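Local structure of myosin regulatory light chain (Physarum polycephalum, 2BL0) at residues C[6-11]-C[63-68]; C[26-31]-C[45-50]. The protein serves as a regulatory light chain of myosin II, an EF-hand protein that binds a calcium ion and packs against another protein chain of its assembly. All blocks are in the same frame, centred on the assembly; numbering follows the deposited sequence.

Contact 1: C[6-11]-C[63-68]; sequences SEFKEA and EFLSMM. With CA (calcium ion), chain E.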
ATOM      1  N   SER C   6       9.443  -7.673  20.516  1.00 15.81           N
ATOM      2  CA  SER C   6       9.358  -7.199  21.897  1.00 15.60           C
ATOM      3  C   SER C   6       8.109  -7.735  22.584  1.00 13.83           C
ATOM      4  O   SER C   6       8.150  -8.105  23.748  1.00 13.03           O
ATOM      5  CB  SER C   6       9.413  -5.677  21.967  1.00 15.80           C
ATOM      6  OG  SER C   6       8.293  -5.115  21.322  1.00 19.66           O
ATOM      7  N   GLU C   7       7.011  -7.813  21.844  1.00 12.15           N
ATOM      8  CA  GLU C   7       5.779  -8.351  22.370  1.00 11.57           C
ATOM      9  C   GLU C   7       5.929  -9.857  22.670  1.00  9.84           C
ATOM     10  O   GLU C   7       5.464 -10.359  23.698  1.00  9.21           O
ATOM     11  CB  GLU C   7       4.661  -8.135  21.364  1.00 12.02           C
ATOM     12  CG  GLU C   7       3.315  -8.541  21.887  1.00 14.89           C
ATOM     13  CD  GLU C   7       2.185  -8.079  21.008  1.00 17.73           C
ATOM     14  OE1 GLU C   7       2.150  -8.480  19.817  1.00 19.63           O
ATOM     15  OE2 GLU C   7       1.330  -7.337  21.519  1.00 20.65           O
ATOM     16  N   PHE C   8       6.569 -10.584  21.766  1.00  8.40           N
ATOM     17  CA  PHE C   8       6.777 -12.006  22.033  1.00  8.18           C
ATOM     18  C   PHE C   8       7.699 -12.207  23.216  1.00  6.96           C
ATOM     19  O   PHE C   8       7.497 -13.121  23.988  1.00  6.95           O
ATOM     20  CB  PHE C   8       7.304 -12.754  20.812  1.00  8.18           C
ATOM     21  CG  PHE C   8       6.311 -12.860  19.699  1.00  9.22           C
ATOM     22  CD1 PHE C   8       4.960 -13.087  19.960  1.00  9.74           C
ATOM     23  CD2 PHE C   8       6.718 -12.709  18.382  1.00 10.61           C
ATOM     24  CE1 PHE C   8       4.056 -13.176  18.926  1.00 10.29           C
ATOM     25  CE2 PHE C   8       5.816 -12.804  17.368  1.00 11.13           C
ATOM     26  CZ  PHE C   8       4.479 -13.037  17.647  1.00 10.43           C
ATOM     27  N   LYS C   9       8.679 -11.332  23.384  1.00  7.19           N
ATOM     28  CA  LYS C   9       9.601 -11.436  24.509  1.00  7.68           C
ATOM     29  C   LYS C   9       8.858 -11.143  25.814  1.00  7.11           C
ATOM     30  O   LYS C   9       9.043 -11.849  26.790  1.00  5.98           O
ATOM     31  CB  LYS C   9      10.811 -10.498  24.318  1.00  8.17           C
ATOM     32  CG  LYS C   9      11.853 -10.516  25.440  1.00 12.36           C
ATOM     33  CD  LYS C   9      12.608 -11.824  25.510  1.00 16.60           C
ATOM     34  CE  LYS C   9      13.569 -11.885  26.696  1.00 19.76           C
ATOM     35  NZ  LYS C   9      13.485 -13.204  27.388  1.00 20.40           N
ATOM     36  N   GLU C  10       7.993 -10.127  25.805  1.00  7.11           N
ATOM     37  CA  GLU C  10       7.196  -9.790  26.980  1.00  7.53           C
ATOM     38  C   GLU C  10       6.310 -10.970  27.388  1.00  7.40           C
ATOM     39  O   GLU C  10       6.213 -11.296  28.561  1.00  6.74           O
ATOM     40  CB  GLU C  10       6.367  -8.517  26.733  1.00  8.07           C
ATOM     41  CG  GLU C  10       7.209  -7.254  26.720  1.00 11.11           C
ATOM     42  CD  GLU C  10       6.487  -6.024  26.191  1.00 14.90           C
ATOM     43  OE1 GLU C  10       5.329  -6.139  25.749  1.00 16.39           O
ATOM     44  OE2 GLU C  10       7.097  -4.926  26.218  1.00 17.15           O
ATOM     45  N   ALA C  11       5.697 -11.631  26.408  1.00  7.07           N
ATOM     46  CA  ALA C  11       4.852 -12.792  26.665  1.00  7.10           C
ATOM     47  C   ALA C  11       5.664 -13.924  27.249  1.00  7.05           C
ATOM     48  O   ALA C  11       5.252 -14.558  28.212  1.00  6.54           O
ATOM     49  CB  ALA C  11       4.164 -13.247  25.405  1.00  7.71           C
ATOM     50  N   GLU C  63      13.684 -20.153  20.674  1.00  5.34           N
ATOM     51  CA  GLU C  63      12.830 -21.241  20.187  1.00  4.50           C
ATOM     52  C   GLU C  63      11.363 -20.804  20.120  1.00  4.79           C
ATOM     53  O   GLU C  63      10.687 -21.029  19.130  1.00  5.62           O
ATOM     54  CB  GLU C  63      12.979 -22.468  21.073  1.00  4.61           C
ATOM     55  CG  GLU C  63      14.325 -23.171  20.958  1.00  4.34           C
ATOM     56  CD  GLU C  63      14.436 -24.348  21.908  1.00  2.51           C
ATOM     57  OE1 GLU C  63      14.379 -24.099  23.110  1.00  4.07           O
ATOM     58  OE2 GLU C  63      14.479 -25.530  21.497  1.00  3.72           O
ATOM     59  N   PHE C  64      10.881 -20.195  21.201  1.00  5.17           N
ATOM     60  CA  PHE C  64       9.531 -19.642  21.273  1.00  5.44           C
ATOM     61  C   PHE C  64       9.355 -18.589  20.173  1.00  5.77           C
ATOM     62  O   PHE C  64       8.363 -18.598  19.456  1.00  5.95           O
ATOM     63  CB  PHE C  64       9.328 -19.033  22.659  1.00  4.95           C
ATOM     64  CG  PHE C  64       8.012 -18.317  22.850  1.00  6.13           C
ATOM     65  CD1 PHE C  64       6.848 -19.041  23.069  1.00  6.65           C
ATOM     66  CD2 PHE C  64       7.945 -16.923  22.828  1.00  5.56           C
ATOM     67  CE1 PHE C  64       5.632 -18.399  23.260  1.00  6.36           C
ATOM     68  CE2 PHE C  64       6.733 -16.265  23.019  1.00  7.05           C
ATOM     69  CZ  PHE C  64       5.566 -17.009  23.235  1.00  6.93           C
ATOM     70  N   LEU C  65      10.333 -17.685  20.055  1.00  6.43           N
ATOM     71  CA  LEU C  65      10.296 -16.608  19.063  1.00  7.37           C
ATOM     72  C   LEU C  65      10.184 -17.137  17.651  1.00  7.01           C
ATOM     73  O   LEU C  65       9.355 -16.646  16.854  1.00  6.92           O
ATOM     74  CB  LEU C  65      11.554 -15.730  19.149  1.00  7.20           C
ATOM     75  CG  LEU C  65      11.588 -14.532  18.187  1.00  9.23           C
ATOM     76  CD1 LEU C  65      10.361 -13.652  18.437  1.00 11.70           C
ATOM     77  CD2 LEU C  65      12.888 -13.739  18.329  1.00 10.16           C
ATOM     78  N   SER C  66      11.024 -18.113  17.314  1.00  7.41           N
ATOM     79  CA  SER C  66      10.981 -18.713  15.988  1.00  8.20           C
ATOM     80  C   SER C  66       9.581 -19.294  15.681  1.00  7.84           C
ATOM     81  O   SER C  66       9.037 -19.104  14.570  1.00  6.53           O
ATOM     82  CB  SER C  66      12.052 -19.799  15.835  1.00  8.50           C
ATOM     83  OG  SER C  66      11.959 -20.420  14.549  1.00 14.72           O
ATOM     84  N   MET C  67       9.003 -19.974  16.664  1.00  6.90           N
ATOM     85  CA  MET C  67       7.709 -20.633  16.491  1.00  6.83           C
ATOM     86  C   MET C  67       6.583 -19.621  16.313  1.00  7.67           C
ATOM     87  O   MET C  67       5.777 -19.735  15.363  1.00  8.74           O
ATOM     88  CB  MET C  67       7.426 -21.575  17.665  1.00  7.45           C
ATOM     89  CG  MET C  67       6.012 -22.179  17.658  1.00  6.60           C
ATOM     90  SD  MET C  67       5.598 -22.876  19.218  1.00  7.15           S
ATOM     91  CE  MET C  67       5.360 -21.415  20.199  1.00  6.93           C
ATOM     92  N   MET C  68       6.545 -18.621  17.194  1.00  7.36           N
ATOM     93  CA  MET C  68       5.497 -17.609  17.153  1.00  8.31           C
ATOM     94  C   MET C  68       5.610 -16.799  15.858  1.00  8.69           C
ATOM     95  O   MET C  68       4.602 -16.515  15.215  1.00  7.76           O
ATOM     96  CB  MET C  68       5.571 -16.682  18.363  1.00  8.25           C
ATOM     97  CG  MET C  68       5.305 -17.355  19.703  1.00  9.63           C
ATOM     98  SD  MET C  68       3.636 -18.002  19.823  1.00  8.04           S
ATOM     99  CE  MET C  68       2.692 -16.586  19.866  1.00  8.90           C
TER
HETATM  100 CA    CA E1155      15.018 -26.443  23.689  1.00 23.88          CA
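The ring of Phe8 lies flat against Met68, whose CB sits almost squarely above it: CB is 3.8 Å from the ring centroid and only 7° off the ring normal, a CH-pi contact. Bends at chi2 and chi3 of Met68 then fold its chain back, bringing the methyl CE to 3.8 Å from Phe8 CE1, while SD stands obliquely over the ring in a looser Met-aromatic contact. An unbranched, flexible methionine suits this place, because its folded chain lays both CB and CE on one ring face. Near the base of the ring, Leu65 CD1 approaches Phe8 CD2 to 3.8 Å, its side chain running across that of Phe8 at about a right angle. Phe64 reaches the other helix by its edge: CG anti to the backbone N (chi1 175°) sends the ring forward, and CE2 comes within 3.4 Å of Phe8 O, the carbonyl oxygen lying near the ring plane. Were Phe8 replaced by an alanine, Met68 CB and CE and Leu65 CD1 would probably lose the ring they rest on. Away from this close packing, Ser6, Lys9 and Glu10 are partly exposed and do not touch segment 63-68; Lys9 forms a salt bridge with Glu13, and Glu10 packs on another protein chain. The segment axes approach to 10.1 Å at 127°, joining the first and last helices of the EF-hand pair. Glu63 coordinates calcium with OE1 at 2.5 Å and OE2 at 2.4 Å, beside side-chain oxygens of Asp52, Thr54 and Asn56 and the backbone oxygen of Lys58. The chemistry thus divides along one helix: Glu63 serves the metal, while mainly apolar and aromatic contacts join the segments, the carbonyl at the Phe64 edge being the exception.

Contact 2: C[26-31]-C[45-50]; sequences EGLQTV and NEMFNE
Leu28 reaches across to Met47 and Phe48 with a single methyl, and its side chain can be followed outward from the helix. CB points toward segment 45-50 but stays beyond contact distance of it. CG lies anti to the backbone N (chi1 -176°), which carries the branch point on toward the other helix. There the two methyls part. CD2 does the touching: it meets Phe48 CD1 at 3.9 Å, arriving at the ring edge near its plane, and Met47 CG at 4.0 Å. CD1 turns elsewhere and makes no close approach to segment 45-50. One branch of a leucine is therefore enough to fill the notch between two consecutive residues of the facing helix. Met47 offers the methylene CG before its chain bends at chi3. The side chains of Phe48 and Leu28 pass each other pointing in opposing senses. All three touching residues are buried and apolar, and the contacts across are between carbon atoms. The closest CA atoms, those of Leu28 and Phe48, are 7.8 Å apart, and the buried area is a modest 136 Å². The side chain of Phe48 lies about 7 Å from the bound calcium ion, putting this packing beside the metal site. Helix 25-35 closes the first EF-hand and helix 41-51 opens the second, so the contact joins neighbouring hands. Phe44 of helix 41-51 also touches Leu28, Leu32 of helix 25-35 touches Met47, and an aromatic side chain of another protein chain packs on Leu28. Just before helix 25-35 runs strand 22-24, which pairs antiparallel with strand 58-60 and links the loops of the two EF-hands, the bound calcium sitting in the second.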
ATOM      1  N   GLU C  26       6.709 -29.194  32.833  1.00  9.94           N
ATOM      2  CA  GLU C  26       6.184 -28.857  34.156  1.00 10.98           C
ATOM      3  C   GLU C  26       5.726 -27.385  34.227  1.00  9.76           C
ATOM      4  O   GLU C  26       4.608 -27.076  34.679  1.00  9.83           O
ATOM      5  CB  GLU C  26       7.287 -29.141  35.187  1.00 11.34           C
ATOM      6  CG  GLU C  26       6.898 -29.059  36.644  1.00 14.93           C
ATOM      7  CD  GLU C  26       6.026 -30.212  37.132  1.00 15.74           C
ATOM      8  OE1 GLU C  26       6.188 -31.381  36.712  1.00 19.61           O
ATOM      9  OE2 GLU C  26       5.165 -29.921  37.972  1.00 21.84           O
ATOM     10  N   GLY C  27       6.579 -26.480  33.780  1.00  8.87           N
ATOM     11  CA  GLY C  27       6.248 -25.065  33.792  1.00  8.19           C
ATOM     12  C   GLY C  27       5.118 -24.715  32.845  1.00  7.22           C
ATOM     13  O   GLY C  27       4.263 -23.894  33.168  1.00  6.71           O
ATOM     14  N   LEU C  28       5.088 -25.352  31.672  1.00  6.40           N
ATOM     15  CA  LEU C  28       4.040 -25.040  30.697  1.00  6.44           C
ATOM     16  C   LEU C  28       2.673 -25.471  31.220  1.00  6.98           C
ATOM     17  O   LEU C  28       1.693 -24.735  31.070  1.00  6.26           O
ATOM     18  CB  LEU C  28       4.330 -25.656  29.329  1.00  6.15           C
ATOM     19  CG  LEU C  28       3.304 -25.267  28.248  1.00  5.76           C
ATOM     20  CD1 LEU C  28       3.199 -23.758  28.024  1.00  6.91           C
ATOM     21  CD2 LEU C  28       3.677 -25.976  26.965  1.00  7.87           C
ATOM     22  N   GLN C  29       2.630 -26.616  31.901  1.00  7.34           N
ATOM     23  CA  GLN C  29       1.400 -27.062  32.558  1.00  8.08           C
ATOM     24  C   GLN C  29       0.886 -25.998  33.519  1.00  7.80           C
ATOM     25  O   GLN C  29      -0.303 -25.704  33.539  1.00  8.59           O
ATOM     26  CB  GLN C  29       1.621 -28.367  33.313  1.00  8.81           C
ATOM     27  CG  GLN C  29       1.957 -29.531  32.420  1.00 11.00           C
ATOM     28  CD  GLN C  29       0.755 -30.073  31.659  1.00 14.79           C
ATOM     29  OE1 GLN C  29      -0.296 -29.428  31.571  1.00 17.03           O
ATOM     30  NE2 GLN C  29       0.905 -31.271  31.112  1.00 17.85           N
ATOM     31  N   THR C  30       1.782 -25.426  34.316  1.00  7.31           N
ATOM     32  CA  THR C  30       1.402 -24.381  35.266  1.00  6.71           C
ATOM     33  C   THR C  30       0.927 -23.122  34.568  1.00  6.86           C
ATOM     34  O   THR C  30      -0.066 -22.527  34.963  1.00  6.91           O
ATOM     35  CB  THR C  30       2.595 -24.083  36.183  1.00  7.16           C
ATOM     36  OG1 THR C  30       2.867 -25.239  36.979  1.00  6.45           O
ATOM     37  CG2 THR C  30       2.269 -23.018  37.199  1.00  7.41           C
ATOM     38  N   VAL C  31       1.620 -22.738  33.490  1.00  6.56           N
ATOM     39  CA  VAL C  31       1.224 -21.579  32.705  1.00  7.26           C
ATOM     40  C   VAL C  31      -0.194 -21.731  32.126  1.00  7.50           C
ATOM     41  O   VAL C  31      -1.026 -20.803  32.195  1.00  7.03           O
ATOM     42  CB  VAL C  31       2.263 -21.326  31.561  1.00  7.22           C
ATOM     43  CG1 VAL C  31       1.739 -20.318  30.593  1.00  9.73           C
ATOM     44  CG2 VAL C  31       3.582 -20.852  32.171  1.00  7.54           C
ATOM     45  N   ASN C  45       1.474 -32.254  24.350  1.00  9.63           N
ATOM     46  CA  ASN C  45       2.768 -32.732  23.894  1.00 10.15           C
ATOM     47  C   ASN C  45       3.125 -32.124  22.554  1.00 10.17           C
ATOM     48  O   ASN C  45       4.277 -31.748  22.338  1.00  9.88           O
ATOM     49  CB  ASN C  45       2.797 -34.270  23.805  1.00 10.15           C
ATOM     50  CG  ASN C  45       2.771 -34.922  25.162  1.00 12.37           C
ATOM     51  OD1 ASN C  45       3.262 -34.355  26.140  1.00 18.00           O
ATOM     52  ND2 ASN C  45       2.177 -36.110  25.244  1.00 16.20           N
ATOM     53  N   GLU C  46       2.130 -31.988  21.676  1.00 10.35           N
ATOM     54  CA  GLU C  46       2.335 -31.380  20.352  1.00 10.39           C
ATOM     55  C   GLU C  46       2.788 -29.929  20.493  1.00  9.62           C
ATOM     56  O   GLU C  46       3.739 -29.510  19.845  1.00  8.95           O
ATOM     57  CB  GLU C  46       1.033 -31.448  19.545  1.00 11.41           C
ATOM     58  CG  GLU C  46       0.983 -30.710  18.219  1.00 14.03           C
ATOM     59  CD  GLU C  46      -0.395 -30.825  17.573  1.00 19.18           C
ATOM     60  OE1 GLU C  46      -1.402 -30.375  18.183  1.00 21.76           O
ATOM     61  OE2 GLU C  46      -0.486 -31.389  16.466  1.00 22.41           O
ATOM     62  N   MET C  47       2.126 -29.169  21.358  1.00  9.14           N
ATOM     63  CA  MET C  47       2.448 -27.745  21.486  1.00  8.35           C
ATOM     64  C   MET C  47       3.829 -27.578  22.124  1.00  8.46           C
ATOM     65  O   MET C  47       4.589 -26.696  21.733  1.00  6.61           O
ATOM     66  CB  MET C  47       1.355 -26.958  22.223  1.00  8.72           C
ATOM     67  CG  MET C  47       1.492 -26.844  23.762  1.00  8.80           C
ATOM     68  SD  MET C  47       0.095 -26.007  24.520  1.00  8.67           S
ATOM     69  CE  MET C  47       0.520 -24.370  24.278  1.00 10.43           C
ATOM     70  N   PHE C  48       4.172 -28.445  23.078  1.00  8.41           N
ATOM     71  CA  PHE C  48       5.467 -28.333  23.737  1.00  8.99           C
ATOM     72  C   PHE C  48       6.590 -28.635  22.737  1.00  9.72           C
ATOM     73  O   PHE C  48       7.581 -27.909  22.653  1.00  9.91           O
ATOM     74  CB  PHE C  48       5.598 -29.228  24.981  1.00  8.62           C
ATOM     75  CG  PHE C  48       6.879 -28.981  25.727  1.00  7.93           C
ATOM     76  CD1 PHE C  48       6.971 -27.948  26.651  1.00  6.85           C
ATOM     77  CD2 PHE C  48       8.012 -29.719  25.440  1.00 10.27           C
ATOM     78  CE1 PHE C  48       8.166 -27.664  27.287  1.00  7.66           C
ATOM     79  CE2 PHE C  48       9.214 -29.441  26.061  1.00 10.43           C
ATOM     80  CZ  PHE C  48       9.290 -28.409  26.997  1.00 10.09           C
ATOM     81  N   ASN C  49       6.398 -29.698  21.978  1.00 10.39           N
ATOM     82  CA  ASN C  49       7.378 -30.146  21.014  1.00 11.53           C
ATOM     83  C   ASN C  49       7.503 -29.148  19.870  1.00 10.49           C
ATOM     84  O   ASN C  49       8.580 -28.992  19.337  1.00 12.05           O
ATOM     85  CB  ASN C  49       7.032 -31.544  20.487  1.00 11.60           C
ATOM     86  CG  ASN C  49       7.099 -32.648  21.578  1.00 13.52           C
ATOM     87  OD1 ASN C  49       6.441 -33.672  21.447  1.00 16.43           O
ATOM     88  ND2 ASN C  49       7.895 -32.439  22.637  1.00 14.05           N
ATOM     89  N   GLU C  50       6.414 -28.466  19.505  1.00 10.59           N
ATOM     90  CA  GLU C  50       6.467 -27.423  18.459  1.00 10.57           C
ATOM     91  C   GLU C  50       7.435 -26.323  18.896  1.00  9.67           C
ATOM     92  O   GLU C  50       8.222 -25.798  18.089  1.00  9.45           O
ATOM     93  CB  GLU C  50       5.077 -26.770  18.262  0.70 11.37           C
ATOM     94  CG  GLU C  50       4.091 -27.567  17.431  0.70 12.60           C
ATOM     95  CD  GLU C  50       2.690 -26.976  17.392  0.70 14.34           C
ATOM     96  OE1 GLU C  50       2.344 -26.124  18.249  0.70 14.89           O
ATOM     97  OE2 GLU C  50       1.923 -27.382  16.485  0.70 17.19           O
TER

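Both contacts are buried, largely apolar joints within one EF-hand pair, and contact 2 is nested in the chain loop that contact 1 closes. Contact 1 unites the outer helices 3-15 and 61-72, whereas contact 2 unites the inner helices 25-35 and 41-51, so no helix is shared. Contact 1 is larger, at 244 Å², and rests on one aromatic face, a ring edge and a methionine chain; contact 2 rests on one leucine methyl. Glu63 in contact 1 binds calcium directly, while Phe48 in contact 2 only lies close to the site. The two meet where Met67 SD packs 3.9 Å from Glu50 C, and side chains of another protein chain pack on both.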